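Local atomic coordinates of flagellar brake protein YcgR (Klebsiella pneumoniae, PDB entry 5KEC), a protein that binds the second messenger c-di-GMP through a PilZ domain and probably activates transcription of type 3 fimbriae genes in biofilm formation. Residues B[186-191]-B[202-207]; B[122-127]-B[136-141]; B[129-134]-B[156-161]. All coordinates share one frame; numbering follows the deposited sequence.

All three contacts belong to the C-terminal half of the chain, within or beside its seven-stranded antiparallel sheet. Contacts 1 and 2 are both hairpin ladders of that sheet; they meet where Ile205 CD1 packs on Phe137 CE1 at 3.6 Å. Contact 1 is a surface contact, whereas contacts 2 and 3 are partly buried. Contact 3 joins two connecting loops, 129-134 being the loop that connects the two strands of contact 2. No hydrogen bond crosses it: an aromatic ring carries it, whereas main-chain bonds carry the ladders. Leu159 of contact 3 packs against Val187 and Ile205 of contact 1. Contacts 1 and 2 also carry c-di-GMP-binding residues, among them Gln204 and Asp141.

Contact 1: residues B[186-191]-B[202-207]; sequences NVIVIT and YYQISC
Val189 lays its two methyls against the ring of Tyr203, its partner in a non-hydrogen-bonded pair of the antiparallel strands. CG1 sits over one face, 4.1 Å from the Tyr203 ring centroid and displaced toward the rim, a CH-pi contact; CG2 comes to 3.5 Å from Tyr203 CE1. Tyr203 CG is anti to the carbonyl carbon (chi1 -65°); the side chain runs beside that of Val189, pointing the same way. On the same face of the sheet as Val189 and Tyr203, Val187 and Ile205 run side by side, Val187 CG2 3.8 Å from Ile205 CG1. The other face of the sheet carries Asn186, Ile188, Ile190, Tyr202, Gln204 and Ser206. There Gln204, CG anti to the backbone N (chi1 175°), stretches out beside Ile188, whose CD1 is 3.8 Å from Gln204 NE2, while Ile190 CD1 approaches Gln204 OE1 from the next residue on this face, two along the strand. Asn186, Gln204 and Ser206, all on this face, bind c-di-GMP in another structure of the protein; no ligand is bound here.

The ladder is held by paired main-chain bonds at Ile188-Gln204 and Ile190-Tyr202, the latter 2.7 Å each way between N and O. At Asn186-Ser206 the pair is uneven: Ser206 N gives a short bond to Asn186 O, 2.7 Å, but the return bond from Asn186 N to Ser206 O is weak. The two strands form the hairpin 177-193 and 199-210. Strand 146-151 flanks 199-210, bonding to Tyr203 and Ile205 through Thr151 and Leu149.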
loop_
_atom_site.group_PDB
_atom_site.type_symbol
_atom_site.label_atom_id
_atom_site.label_comp_id
_atom_site.label_asym_id
_atom_site.label_seq_id
_atom_site.Cartn_x
_atom_site.Cartn_y
_atom_site.Cartn_z
ATOM N N ASN B 186 5.100 -9.776 -5.212
ATOM C CA ASN B 186 4.442 -11.065 -5.368
ATOM C C ASN B 186 4.407 -11.526 -6.818
ATOM O O ASN B 186 4.104 -10.748 -7.717
ATOM C CB ASN B 186 3.018 -10.989 -4.812
ATOM C CG ASN B 186 2.611 -12.249 -4.082
ATOM O OD1 ASN B 186 2.950 -12.440 -2.912
ATOM N ND2 ASN B 186 1.869 -13.114 -4.764
ATOM N N VAL B 187 4.723 -12.794 -7.045
ATOM C CA VAL B 187 4.623 -13.355 -8.381
ATOM C C VAL B 187 3.704 -14.575 -8.364
ATOM O O VAL B 187 3.909 -15.504 -7.577
ATOM C CB VAL B 187 6.008 -13.760 -8.937
ATOM C CG1 VAL B 187 5.877 -14.281 -10.362
ATOM C CG2 VAL B 187 6.979 -12.577 -8.884
ATOM N N ILE B 188 2.684 -14.557 -9.218
ATOM C CA ILE B 188 1.826 -15.722 -9.412
ATOM C C ILE B 188 1.734 -16.097 -10.884
ATOM O O ILE B 188 2.014 -15.280 -11.765
ATOM C CB ILE B 188 0.396 -15.514 -8.858
ATOM C CG1 ILE B 188 -0.359 -14.448 -9.655
ATOM C CG2 ILE B 188 0.429 -15.178 -7.375
ATOM C CD1 ILE B 188 -1.771 -14.171 -9.133
ATOM N N VAL B 189 1.341 -17.341 -11.140
ATOM C CA VAL B 189 1.151 -17.826 -12.498
ATOM C C VAL B 189 -0.322 -18.107 -12.717
ATOM O O VAL B 189 -0.898 -18.976 -12.058
ATOM C CB VAL B 189 1.908 -19.143 -12.750
ATOM C CG1 VAL B 189 2.047 -19.392 -14.251
ATOM C CG2 VAL B 189 3.265 -19.115 -12.073
ATOM N N ILE B 190 -0.925 -17.377 -13.647
ATOM C CA ILE B 190 -2.328 -17.554 -13.977
ATOM C C ILE B 190 -2.449 -18.364 -15.258
ATOM O O ILE B 190 -1.891 -17.995 -16.288
ATOM C CB ILE B 190 -3.020 -16.195 -14.153
ATOM C CG1 ILE B 190 -2.991 -15.420 -12.834
ATOM C CG2 ILE B 190 -4.444 -16.380 -14.642
ATOM C CD1 ILE B 190 -3.519 -14.001 -12.935
ATOM N N THR B 191 -3.172 -19.475 -15.194
ATOM C CA THR B 191 -3.335 -20.327 -16.363
ATOM C C THR B 191 -4.786 -20.332 -16.836
ATOM O O THR B 191 -5.705 -20.567 -16.048
ATOM C CB THR B 191 -2.860 -21.770 -16.080
ATOM O OG1 THR B 191 -1.470 -21.755 -15.729
ATOM C CG2 THR B 191 -3.050 -22.649 -17.304
ATOM N N TYR B 202 0.221 -17.059 -17.744
ATOM C CA TYR B 202 0.695 -15.688 -17.665
ATOM C C TYR B 202 1.266 -15.448 -16.285
ATOM O O TYR B 202 0.679 -15.863 -15.285
ATOM C CB TYR B 202 -0.449 -14.713 -17.935
ATOM C CG TYR B 202 -1.147 -14.973 -19.245
ATOM C CD1 TYR B 202 -0.760 -14.312 -20.402
ATOM C CD2 TYR B 202 -2.182 -15.898 -19.332
ATOM C CE1 TYR B 202 -1.388 -14.554 -21.607
ATOM C CE2 TYR B 202 -2.819 -16.146 -20.529
ATOM C CZ TYR B 202 -2.419 -15.470 -21.665
ATOM O OH TYR B 202 -3.051 -15.714 -22.863
ATOM N N TYR B 203 2.413 -14.783 -16.226
ATOM C CA TYR B 203 3.006 -14.449 -14.944
ATOM C C TYR B 203 2.616 -13.035 -14.537
ATOM O O TYR B 203 2.797 -12.083 -15.301
ATOM C CB TYR B 203 4.527 -14.596 -14.998
ATOM C CG TYR B 203 4.981 -16.015 -15.216
ATOM C CD1 TYR B 203 5.361 -16.810 -14.147
ATOM C CD2 TYR B 203 5.010 -16.569 -16.489
ATOM C CE1 TYR B 203 5.769 -18.117 -14.339
ATOM C CE2 TYR B 203 5.420 -17.876 -16.689
ATOM C CZ TYR B 203 5.795 -18.642 -15.609
ATOM O OH TYR B 203 6.202 -19.944 -15.798
ATOM N N GLN B 204 2.059 -12.909 -13.338
ATOM C CA GLN B 204 1.676 -11.614 -12.806
ATOM C C GLN B 204 2.621 -11.224 -11.681
ATOM O O GLN B 204 2.705 -11.908 -10.662
ATOM C CB GLN B 204 0.232 -11.631 -12.306
ATOM C CG GLN B 204 -0.196 -10.332 -11.635
ATOM C CD GLN B 204 -1.659 -10.324 -11.249
ATOM O OE1 GLN B 204 -2.530 -10.150 -12.097
ATOM N NE2 GLN B 204 -1.938 -10.514 -9.960
ATOM N N ILE B 205 3.352 -10.133 -11.886
ATOM C CA ILE B 205 4.267 -9.629 -10.878
ATOM C C ILE B 205 3.690 -8.366 -10.268
ATOM O O ILE B 205 3.493 -7.366 -10.958
ATOM C CB ILE B 205 5.664 -9.348 -11.461
ATOM C CG1 ILE B 205 6.250 -10.627 -12.064
ATOM C CG2 ILE B 205 6.584 -8.802 -10.387
ATOM C CD1 ILE B 205 6.111 -10.720 -13.561
ATOM N N SER B 206 3.391 -8.430 -8.973
ATOM C CA SER B 206 2.820 -7.295 -8.269
ATOM C C SER B 206 3.952 -6.472 -7.708
ATOM O O SER B 206 4.854 -7.002 -7.058
ATOM C CB SER B 206 1.882 -7.754 -7.149
ATOM O OG SER B 206 0.737 -8.383 -7.696
ATOM N N CYS B 207 3.912 -5.174 -7.972
ATOM C CA CYS B 207 5.019 -4.304 -7.606
ATOM C C CYS B 207 4.565 -3.111 -6.792
ATOM O O CYS B 207 3.411 -2.687 -6.864
ATOM C CB CYS B 207 5.749 -3.834 -8.863
ATOM S SG CYS B 207 6.581 -5.180 -9.751
#

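Contact 2: residues B[122-127]-B[136-141]; sequences DFYCRG and LFDIKD
Phe123 begins the contact with its CB against Ile139 CB at 3.8 Å, while its ring leads away toward Leu172, Ala173 and Tyr175. Its carbonyl O accepts from Ile139 N at 3.0 Å; the donor stands above the carbonyl plane, 44° out of it. Tyr124 comes next, in a non-hydrogen-bonded pair with Asp138. The two side chains run side by side, ring and carboxylate planes almost perpendicular at 87°, and Asp138 OD1 lies 3.0 Å from Tyr124 CE1. Leu136 CD1 packs on Tyr124 CB. Ile139 CD1 reaches across from the second strand to Tyr124 O, 3.2 Å away. Cys125 pairs with Phe137 through two main-chain bonds of 2.8 Å, Cys125 N to Phe137 O and Phe137 N to Cys125 O. The side chains of Cys125 and Phe137 share the face opposite that of Tyr124 and Asp138, where Phe137 continues onto Leu149 and Thr151. The Arg126 side chain reaches Leu136 CD1 through CB, its guanidinium leading off to a long, weak ion pair with Glu177. The arrangement is an antiparallel beta hairpin in the sheet of a PilZ-type c-di-GMP-binding domain; near the end of its second strand lies Asp141, seen to bind c-di-GMP in another structure of the protein, which here forms a salt bridge with Arg116.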
loop_
_atom_site.group_PDB
_atom_site.type_symbol
_atom_site.label_atom_id
_atom_site.label_comp_id
_atom_site.label_asym_id
_atom_site.label_seq_id
_atom_site.Cartn_x
_atom_site.Cartn_y
_atom_site.Cartn_z
ATOM N N ASP B 122 -3.217 0.925 -23.291
ATOM C CA ASP B 122 -2.011 0.258 -23.775
ATOM C C ASP B 122 -0.803 0.667 -22.934
ATOM O O ASP B 122 0.070 1.382 -23.411
ATOM C CB ASP B 122 -1.755 0.658 -25.231
ATOM C CG ASP B 122 -1.809 -0.518 -26.187
ATOM O OD1 ASP B 122 -2.233 -1.618 -25.773
ATOM O OD2 ASP B 122 -1.434 -0.333 -27.364
ATOM N N PHE B 123 -0.758 0.224 -21.684
ATOM C CA PHE B 123 0.323 0.604 -20.785
ATOM C C PHE B 123 1.319 -0.537 -20.678
ATOM O O PHE B 123 0.927 -1.695 -20.565
ATOM C CB PHE B 123 -0.222 0.940 -19.395
ATOM C CG PHE B 123 -1.119 2.155 -19.356
ATOM C CD1 PHE B 123 -1.151 3.057 -20.408
ATOM C CD2 PHE B 123 -1.926 2.393 -18.252
ATOM C CE1 PHE B 123 -1.967 4.180 -20.358
ATOM C CE2 PHE B 123 -2.749 3.509 -18.195
ATOM C CZ PHE B 123 -2.769 4.407 -19.249
ATOM N N TYR B 124 2.608 -0.210 -20.711
ATOM C CA TYR B 124 3.654 -1.224 -20.621
ATOM C C TYR B 124 4.740 -0.751 -19.663
ATOM O O TYR B 124 4.790 0.429 -19.301
ATOM C CB TYR B 124 4.265 -1.505 -22.004
ATOM C CG TYR B 124 3.309 -2.112 -23.009
ATOM C CD1 TYR B 124 3.193 -3.490 -23.143
ATOM C CD2 TYR B 124 2.522 -1.305 -23.830
ATOM C CE1 TYR B 124 2.317 -4.051 -24.062
ATOM C CE2 TYR B 124 1.642 -1.856 -24.751
ATOM C CZ TYR B 124 1.543 -3.230 -24.862
ATOM O OH TYR B 124 0.676 -3.786 -25.777
ATOM N N CYS B 125 5.593 -1.675 -19.237
ATOM C CA CYS B 125 6.768 -1.326 -18.446
ATOM C C CYS B 125 7.998 -1.960 -19.077
ATOM O O CYS B 125 8.051 -3.181 -19.267
ATOM C CB CYS B 125 6.623 -1.809 -17.008
ATOM S SG CYS B 125 8.106 -1.564 -16.006
ATOM N N ARG B 126 8.986 -1.135 -19.408
ATOM C CA ARG B 126 10.184 -1.642 -20.058
ATOM C C ARG B 126 11.398 -1.245 -19.242
ATOM O O ARG B 126 11.316 -0.367 -18.387
ATOM C CB ARG B 126 10.311 -1.091 -21.481
ATOM C CG ARG B 126 10.954 0.285 -21.542
ATOM C CD ARG B 126 10.933 0.846 -22.955
ATOM N NE ARG B 126 10.906 2.307 -22.951
ATOM C CZ ARG B 126 11.969 3.077 -23.151
ATOM N NH1 ARG B 126 13.153 2.526 -23.381
ATOM N NH2 ARG B 126 11.847 4.399 -23.126
ATOM N N GLY B 127 12.523 -1.891 -19.519
ATOM C CA GLY B 127 13.742 -1.658 -18.768
ATOM C C GLY B 127 14.736 -2.777 -19.004
ATOM O O GLY B 127 14.528 -3.636 -19.861
ATOM N N LEU B 136 10.104 -6.570 -20.767
ATOM C CA LEU B 136 8.905 -5.835 -21.127
ATOM C C LEU B 136 7.743 -6.456 -20.378
ATOM O O LEU B 136 7.632 -7.680 -20.318
ATOM C CB LEU B 136 8.663 -5.918 -22.635
ATOM C CG LEU B 136 7.367 -5.266 -23.110
ATOM C CD1 LEU B 136 7.342 -3.806 -22.715
ATOM C CD2 LEU B 136 7.216 -5.426 -24.618
ATOM N N PHE B 137 6.892 -5.621 -19.791
ATOM C CA PHE B 137 5.711 -6.118 -19.097
ATOM C C PHE B 137 4.464 -5.364 -19.535
ATOM O O PHE B 137 4.523 -4.164 -19.798
ATOM C CB PHE B 137 5.863 -5.952 -17.584
ATOM C CG PHE B 137 6.971 -6.773 -16.974
ATOM C CD1 PHE B 137 6.793 -8.121 -16.720
ATOM C CD2 PHE B 137 8.171 -6.181 -16.609
ATOM C CE1 PHE B 137 7.804 -8.871 -16.145
ATOM C CE2 PHE B 137 9.182 -6.923 -16.028
ATOM C CZ PHE B 137 8.999 -8.271 -15.799
ATOM N N ASP B 138 3.338 -6.070 -19.617
ATOM C CA ASP B 138 2.045 -5.411 -19.706
ATOM C C ASP B 138 1.686 -4.896 -18.324
ATOM O O ASP B 138 1.776 -5.630 -17.338
ATOM C CB ASP B 138 0.962 -6.386 -20.171
ATOM C CG ASP B 138 0.980 -6.614 -21.668
ATOM O OD1 ASP B 138 2.059 -6.472 -22.287
ATOM O OD2 ASP B 138 -0.089 -6.939 -22.227
ATOM N N ILE B 139 1.282 -3.636 -18.242
ATOM C CA ILE B 139 0.758 -3.105 -16.988
ATOM C C ILE B 139 -0.735 -3.423 -16.938
ATOM O O ILE B 139 -1.538 -2.773 -17.610
ATOM C CB ILE B 139 0.991 -1.591 -16.880
ATOM C CG1 ILE B 139 2.488 -1.296 -16.896
ATOM C CG2 ILE B 139 0.342 -1.027 -15.606
ATOM C CD1 ILE B 139 2.820 0.168 -16.743
ATOM N N LYS B 140 -1.102 -4.439 -16.160
ATOM C CA LYS B 140 -2.470 -4.953 -16.194
ATOM C C LYS B 140 -3.406 -4.135 -15.319
ATOM O O LYS B 140 -4.537 -3.837 -15.707
ATOM C CB LYS B 140 -2.513 -6.428 -15.777
ATOM C CG LYS B 140 -1.749 -7.354 -16.699
ATOM C CD LYS B 140 -2.206 -7.203 -18.140
ATOM C CE LYS B 140 -3.621 -7.729 -18.346
ATOM N NZ LYS B 140 -4.042 -7.623 -19.774
ATOM N N ASP B 141 -2.946 -3.790 -14.126
ATOM C CA ASP B 141 -3.713 -2.898 -13.271
ATOM C C ASP B 141 -2.781 -1.954 -12.538
ATOM O O ASP B 141 -1.560 -2.114 -12.575
ATOM C CB ASP B 141 -4.607 -3.672 -12.299
ATOM C CG ASP B 141 -3.826 -4.578 -11.381
ATOM O OD1 ASP B 141 -2.695 -4.207 -11.002
ATOM O OD2 ASP B 141 -4.349 -5.660 -11.033
#

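Contact 3: residues B[129-134]-B[156-161]; sequences HKNGEN and LKFLSH
Phe158 presses its ring into the loop 129-134 and meets His129, Lys130 and Asn131 there. Against His129 the ring planes lie within 11° of parallel, but the offset is large, centroids 4.7 Å apart, so little of one ring covers the other. The slide brings the carbons next to each ring into play: His129 CB stands over the face of Phe158, 3.8 Å from its centroid in a CH-pi contact, and Phe158 CB lies over the imidazole, 3.4 Å from His129 ND1. A chi1 of -67° puts Phe158 CG anti to the carbonyl carbon, beside the backbone N, where it lies near His129 ND1 and CG. On the opposite face, Lys157 CG from the same segment rests above the rim of the ring.

Asn131 meets the far end of Phe158 with its amide, ND2 coming to the ring edge near its plane, 3.7 Å from Phe158 CE1; amide and ring planes stand 59° apart. Its OD1 takes the N-H of Glu133 at 3.0 Å, an Asx turn, its donor above the carbonyl plane, that helps to orient the amide. Lys130 adds CB, 3.8 Å from Phe158 CE2, and its extended chain then leads away. A type I turn from His129 to Gly132, closed by Gly132 N to His129 O, sets His129, Lys130 and Asn131 around the ring.

The loop joins strands 124-128 and 134-142 at the end of their hairpin. Phe158 belongs to a short 3-10 segment in the connection from strand 146-151 to strand 164-171.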
loop_
_atom_site.group_PDB
_atom_site.type_symbol
_atom_site.label_atom_id
_atom_site.label_comp_id
_atom_site.label_asym_id
_atom_site.label_seq_id
_atom_site.Cartn_x
_atom_site.Cartn_y
_atom_site.Cartn_z
ATOM N N HIS B 129 17.230 -5.690 -16.880
ATOM C CA HIS B 129 17.604 -6.312 -15.620
ATOM C C HIS B 129 19.057 -5.963 -15.301
ATOM O O HIS B 129 19.729 -5.280 -16.080
ATOM C CB HIS B 129 17.392 -7.826 -15.682
ATOM C CG HIS B 129 15.946 -8.235 -15.672
ATOM N ND1 HIS B 129 15.083 -7.880 -14.661
ATOM C CD2 HIS B 129 15.219 -8.966 -16.549
ATOM C CE1 HIS B 129 13.881 -8.373 -14.915
ATOM N NE2 HIS B 129 13.937 -9.036 -16.055
ATOM N N LYS B 130 19.529 -6.418 -14.147
ATOM C CA LYS B 130 20.870 -6.100 -13.678
ATOM C C LYS B 130 21.950 -6.554 -14.657
ATOM O O LYS B 130 23.007 -5.929 -14.752
ATOM C CB LYS B 130 21.117 -6.729 -12.304
ATOM C CG LYS B 130 20.121 -6.311 -11.231
ATOM C CD LYS B 130 20.536 -6.849 -9.865
ATOM C CE LYS B 130 19.751 -6.185 -8.740
ATOM N NZ LYS B 130 20.303 -6.512 -7.390
ATOM N N ASN B 131 21.689 -7.642 -15.375
ATOM C CA ASN B 131 22.660 -8.176 -16.323
ATOM C C ASN B 131 22.525 -7.567 -17.717
ATOM O O ASN B 131 23.133 -8.049 -18.674
ATOM C CB ASN B 131 22.523 -9.692 -16.423
ATOM C CG ASN B 131 21.177 -10.110 -16.973
ATOM O OD1 ASN B 131 20.331 -9.262 -17.268
ATOM N ND2 ASN B 131 20.969 -11.415 -17.124
ATOM N N GLY B 132 21.714 -6.524 -17.840
ATOM C CA GLY B 132 21.573 -5.831 -19.109
ATOM C C GLY B 132 20.504 -6.399 -20.025
ATOM O O GLY B 132 20.235 -5.847 -21.093
ATOM N N GLU B 133 19.886 -7.502 -19.614
ATOM C CA GLU B 133 18.834 -8.112 -20.422
ATOM C C GLU B 133 17.576 -7.247 -20.432
ATOM O O GLU B 133 17.141 -6.768 -19.390
ATOM C CB GLU B 133 18.506 -9.512 -19.909
ATOM C CG GLU B 133 17.386 -10.194 -20.667
ATOM C CD GLU B 133 17.284 -11.666 -20.334
ATOM O OE1 GLU B 133 18.274 -12.394 -20.553
ATOM O OE2 GLU B 133 16.217 -12.094 -19.846
ATOM N N ASN B 134 17.013 -7.038 -21.618
ATOM C CA ASN B 134 15.779 -6.270 -21.771
ATOM C C ASN B 134 14.573 -7.024 -21.211
ATOM O O ASN B 134 14.448 -8.235 -21.397
ATOM C CB ASN B 134 15.528 -5.955 -23.252
ATOM C CG ASN B 134 16.496 -4.921 -23.808
ATOM O OD1 ASN B 134 16.821 -3.940 -23.142
ATOM N ND2 ASN B 134 16.955 -5.137 -25.039
ATOM N N LEU B 156 12.785 -15.003 -13.968
ATOM C CA LEU B 156 12.376 -15.178 -12.578
ATOM C C LEU B 156 13.420 -14.814 -11.526
ATOM O O LEU B 156 13.073 -14.344 -10.440
ATOM C CB LEU B 156 11.849 -16.598 -12.353
ATOM C CG LEU B 156 10.485 -16.852 -12.995
ATOM C CD1 LEU B 156 10.070 -18.311 -12.836
ATOM C CD2 LEU B 156 9.445 -15.927 -12.392
ATOM N N LYS B 157 14.695 -15.023 -11.834
ATOM C CA LYS B 157 15.728 -14.776 -10.840
ATOM C C LYS B 157 15.847 -13.294 -10.471
ATOM O O LYS B 157 16.423 -12.951 -9.443
ATOM C CB LYS B 157 17.072 -15.333 -11.299
ATOM C CG LYS B 157 17.683 -14.626 -12.486
ATOM C CD LYS B 157 18.990 -15.292 -12.863
ATOM C CE LYS B 157 19.673 -14.579 -14.015
ATOM N NZ LYS B 157 21.012 -15.177 -14.291
ATOM N N PHE B 158 15.290 -12.417 -11.300
ATOM C CA PHE B 158 15.323 -10.984 -11.006
ATOM C C PHE B 158 14.022 -10.502 -10.388
ATOM O O PHE B 158 13.835 -9.305 -10.159
ATOM C CB PHE B 158 15.626 -10.187 -12.267
ATOM C CG PHE B 158 17.006 -10.413 -12.794
ATOM C CD1 PHE B 158 17.209 -11.129 -13.959
ATOM C CD2 PHE B 158 18.104 -9.930 -12.106
ATOM C CE1 PHE B 158 18.490 -11.344 -14.438
ATOM C CE2 PHE B 158 19.380 -10.146 -12.581
ATOM C CZ PHE B 158 19.572 -10.853 -13.747
ATOM N N LEU B 159 13.129 -11.450 -10.117
ATOM C CA LEU B 159 11.790 -11.133 -9.656
ATOM C C LEU B 159 11.474 -11.789 -8.319
ATOM O O LEU B 159 10.321 -12.108 -8.033
ATOM C CB LEU B 159 10.768 -11.572 -10.704
ATOM C CG LEU B 159 11.000 -11.009 -12.105
ATOM C CD1 LEU B 159 10.002 -11.580 -13.099
ATOM C CD2 LEU B 159 10.924 -9.490 -12.080
ATOM N N SER B 160 12.495 -11.992 -7.496
ATOM C CA SER B 160 12.277 -12.569 -6.175
ATOM C C SER B 160 11.651 -11.532 -5.252
ATOM O O SER B 160 11.700 -10.336 -5.529
ATOM C CB SER B 160 13.590 -13.086 -5.587
ATOM O OG SER B 160 14.437 -12.021 -5.192
ATOM N N HIS B 161 11.069 -11.986 -4.149
ATOM C CA HIS B 161 10.407 -11.075 -3.226
ATOM C C HIS B 161 11.334 -9.940 -2.783
ATOM O O HIS B 161 12.493 -10.164 -2.437
ATOM C CB HIS B 161 9.863 -11.835 -2.017
ATOM C CG HIS B 161 9.227 -10.952 -0.990
ATOM N ND1 HIS B 161 7.939 -10.476 -1.114
ATOM C CD2 HIS B 161 9.706 -10.444 0.168
ATOM C CE1 HIS B 161 7.650 -9.720 -0.071
ATOM N NE2 HIS B 161 8.705 -9.683 0.723
#